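Local coordinates for uncharacterized protein (Tetranychus urticae, PDB 5UK3), which probably catalyses the bicarbonate-dependent breakdown of cyanate to ammonia and carbon dioxide, as a decameric cyanase, at residues Q62-I67 / N79-I84. Numbering follows the deposited sequence.
Sequences QLAHRI and NELTSI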
ATOM      1  N   GLN I  62      32.411 -28.642  -1.964  1.00 76.28           N
ATOM      2  CA  GLN I  62      33.040 -29.454  -0.939  1.00 75.96           C
ATOM      3  C   GLN I  62      32.330 -29.342   0.428  1.00 69.90           C
ATOM      4  O   GLN I  62      32.097 -30.354   1.081  1.00 72.18           O
ATOM      5  CB  GLN I  62      34.528 -29.221  -0.892  1.00 86.87           C
ATOM      6  CG  GLN I  62      35.007 -28.097   0.025  1.00104.06           C
ATOM      7  CD  GLN I  62      36.532 -27.958   0.015  1.00114.22           C
ATOM      8  OE1 GLN I  62      37.246 -28.940  -0.218  1.00117.01           O
ATOM      9  NE2 GLN I  62      37.029 -26.731   0.233  1.00113.67           N
ATOM     10  N   LEU I  63      31.908 -28.154   0.840  1.00 64.38           N
ATOM     11  CA  LEU I  63      31.091 -28.058   2.035  1.00 61.27           C
ATOM     12  C   LEU I  63      29.731 -28.710   1.832  1.00 59.06           C
ATOM     13  O   LEU I  63      29.173 -29.339   2.739  1.00 57.40           O
ATOM     14  CB  LEU I  63      30.898 -26.603   2.482  1.00 64.06           C
ATOM     15  CG  LEU I  63      30.333 -26.454   3.907  1.00 62.34           C
ATOM     16  CD1 LEU I  63      31.400 -26.733   4.918  1.00 61.79           C
ATOM     17  CD2 LEU I  63      29.731 -25.083   4.135  1.00 63.78           C
ATOM     18  N   ALA I  64      29.146 -28.513   0.664  1.00 59.01           N
ATOM     19  CA  ALA I  64      27.851 -29.119   0.366  1.00 57.21           C
ATOM     20  C   ALA I  64      27.886 -30.629   0.576  1.00 59.20           C
ATOM     21  O   ALA I  64      26.942 -31.182   1.166  1.00 57.45           O
ATOM     22  CB  ALA I  64      27.411 -28.762  -1.041  1.00 57.20           C
ATOM     23  N   HIS I  65      28.931 -31.297   0.069  1.00 61.91           N
ATOM     24  CA  HIS I  65      29.062 -32.760   0.257  1.00 64.50           C
ATOM     25  C   HIS I  65      29.125 -33.113   1.737  1.00 60.58           C
ATOM     26  O   HIS I  65      28.432 -33.989   2.212  1.00 61.79           O
ATOM     27  CB  HIS I  65      30.280 -33.357  -0.455  1.00 68.14           C
ATOM     28  CG  HIS I  65      30.136 -33.489  -1.937  1.00 74.93           C
ATOM     29  ND1 HIS I  65      29.040 -34.078  -2.536  1.00 76.94           N
ATOM     30  CD2 HIS I  65      30.991 -33.175  -2.944  1.00 80.46           C
ATOM     31  CE1 HIS I  65      29.197 -34.076  -3.848  1.00 81.48           C
ATOM     32  NE2 HIS I  65      30.371 -33.530  -4.122  1.00 86.34           N
ATOM     33  N   ARG I  66      29.911 -32.365   2.463  1.00 60.24           N
ATOM     34  CA  ARG I  66      30.025 -32.552   3.913  1.00 60.97           C
ATOM     35  C   ARG I  66      28.729 -32.329   4.691  1.00 59.59           C
ATOM     36  O   ARG I  66      28.455 -33.062   5.627  1.00 57.47           O
ATOM     37  CB  ARG I  66      31.102 -31.626   4.486  1.00 60.29           C
ATOM     38  CG  ARG I  66      32.436 -32.267   4.580  1.00 63.58           C
ATOM     39  CD  ARG I  66      33.330 -31.389   5.285  1.00 64.83           C
ATOM     40  NE  ARG I  66      33.406 -31.623   6.702  1.00 67.81           N
ATOM     41  CZ  ARG I  66      34.088 -30.842   7.510  1.00 72.73           C
ATOM     42  NH1 ARG I  66      34.096 -31.088   8.808  1.00 75.85           N
ATOM     43  NH2 ARG I  66      34.811 -29.819   7.012  1.00 76.76           N
ATOM     44  N   ILE I  67      27.955 -31.315   4.306  1.00 58.27           N
ATOM     45  CA  ILE I  67      26.627 -31.118   4.894  1.00 58.20           C
ATOM     46  C   ILE I  67      25.772 -32.367   4.663  1.00 57.99           C
ATOM     47  O   ILE I  67      25.120 -32.860   5.564  1.00 58.20           O
ATOM     48  CB  ILE I  67      25.928 -29.842   4.329  1.00 57.98           C
ATOM     49  CG1 ILE I  67      26.590 -28.606   4.899  1.00 57.95           C
ATOM     50  CG2 ILE I  67      24.449 -29.803   4.673  1.00 57.89           C
ATOM     51  CD1 ILE I  67      26.322 -27.331   4.119  1.00 59.71           C
ATOM     52  N   ASN I  79      24.073 -30.317  -4.984  1.00 79.54           N
ATOM     53  CA  ASN I  79      23.821 -29.254  -5.963  1.00 84.36           C
ATOM     54  C   ASN I  79      22.947 -28.097  -5.500  1.00 82.53           C
ATOM     55  O   ASN I  79      23.229 -26.951  -5.850  1.00 84.19           O
ATOM     56  CB  ASN I  79      23.198 -29.819  -7.262  1.00 92.82           C
ATOM     57  CG  ASN I  79      24.215 -29.940  -8.391  1.00107.72           C
ATOM     58  OD1 ASN I  79      25.271 -29.303  -8.380  1.00104.86           O
ATOM     59  ND2 ASN I  79      23.888 -30.760  -9.399  1.00120.26           N
ATOM     60  N   GLU I  80      21.849 -28.397  -4.806  1.00 80.28           N
ATOM     61  CA  GLU I  80      20.888 -27.366  -4.386  1.00 84.38           C
ATOM     62  C   GLU I  80      21.493 -26.358  -3.416  1.00 76.01           C
ATOM     63  O   GLU I  80      21.150 -25.178  -3.453  1.00 74.02           O
ATOM     64  CB  GLU I  80      19.660 -28.001  -3.733  1.00 94.41           C
ATOM     65  CG  GLU I  80      18.745 -28.778  -4.679  1.00103.97           C
ATOM     66  CD  GLU I  80      17.798 -29.696  -3.916  1.00115.25           C
ATOM     67  OE1 GLU I  80      17.753 -30.904  -4.216  1.00115.66           O
ATOM     68  OE2 GLU I  80      17.135 -29.199  -2.965  1.00128.98           O
ATOM     69  N   LEU I  81      22.399 -26.838  -2.573  1.00 69.91           N
ATOM     70  CA  LEU I  81      23.127 -25.984  -1.644  1.00 67.31           C
ATOM     71  C   LEU I  81      24.152 -25.073  -2.304  1.00 69.01           C
ATOM     72  O   LEU I  81      24.611 -24.116  -1.699  1.00 69.50           O
ATOM     73  CB  LEU I  81      23.820 -26.838  -0.613  1.00 66.70           C
ATOM     74  CG  LEU I  81      22.928 -27.731   0.267  1.00 66.81           C
ATOM     75  CD1 LEU I  81      23.812 -28.595   1.170  1.00 67.76           C
ATOM     76  CD2 LEU I  81      21.965 -26.939   1.114  1.00 64.31           C
ATOM     77  N   THR I  82      24.491 -25.349  -3.557  1.00 70.61           N
ATOM     78  CA  THR I  82      25.477 -24.592  -4.301  1.00 72.30           C
ATOM     79  C   THR I  82      24.870 -23.469  -5.152  1.00 73.04           C
ATOM     80  O   THR I  82      25.588 -22.544  -5.547  1.00 76.20           O
ATOM     81  CB  THR I  82      26.256 -25.593  -5.173  1.00 78.09           C
ATOM     82  OG1 THR I  82      26.930 -26.505  -4.306  1.00 80.75           O
ATOM     83  CG2 THR I  82      27.318 -24.932  -6.066  1.00 87.17           C
ATOM     84  N   SER I  83      23.590 -23.587  -5.518  1.00 72.58           N
ATOM     85  CA  SER I  83      22.934 -22.618  -6.394  1.00 72.24           C
ATOM     86  C   SER I  83      22.791 -21.307  -5.674  1.00 72.84           C
ATOM     87  O   SER I  83      22.408 -21.287  -4.496  1.00 76.24           O
ATOM     88  CB  SER I  83      21.555 -23.094  -6.774  1.00 72.09           C
ATOM     89  OG  SER I  83      21.639 -24.293  -7.509  1.00 80.16           O
ATOM     90  N   ILE I  84      23.051 -20.212  -6.374  1.00 73.27           N
ATOM     91  CA  ILE I  84      22.862 -18.908  -5.787  1.00 75.85           C
ATOM     92  C   ILE I  84      21.359 -18.758  -5.699  1.00 78.52           C
ATOM     93  O   ILE I  84      20.654 -19.077  -6.648  1.00 81.68           O
ATOM     94  CB  ILE I  84      23.411 -17.798  -6.674  1.00 78.83           C
ATOM     95  CG1 ILE I  84      24.902 -18.006  -6.910  1.00 80.30           C
ATOM     96  CG2 ILE I  84      23.162 -16.454  -6.024  1.00 80.07           C
ATOM     97  CD1 ILE I  84      25.528 -16.934  -7.766  1.00 79.67           C
TER
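L81 reaches from the short helix 78-82 onto helix 61-70, where A64 and I67, one turn apart, receive it. Both segments belong to the N-terminal helical domain of cyanase, a domain of the helix-turn-helix superfamily, and the contact sets the last short helix of that bundle against the helix before it. The approach centres on A64, with A64 CA 6.0 Å from L81 CA. A64 carries just a methyl here, and the two backbones come close, with A64 CB 4.1 Å from L81 CB. Beyond this point the leucine continues toward I67: its CG is anti to its own carbonyl carbon (chi1 -60°), and CD1 is the branch that does the touching. The methyl L81 CD1 is 3.8 Å from I67 CG2 and also lies close to I67 CB and CD1, so it rests against the branch point of the isoleucine as well as its outer methyl as the two side chains cross at a slant. Helices 23-31 and 46-53 close over the pair through F24, V52, L49 and L53, while C59 packs on A64, I67 and L81 and is tied to L81 by a backbone hydrogen bond. The apolar cluster thus joins several helices of the domain and is buried. At its margin stands T82, partly exposed, with its hydroxyl anti to the carbonyl carbon (chi1 -63°) and making a weak hydrogen bond to A78 O. The same oxygen, T82 OG1, borders the methyl of A64, 4.0 Å from A64 CB.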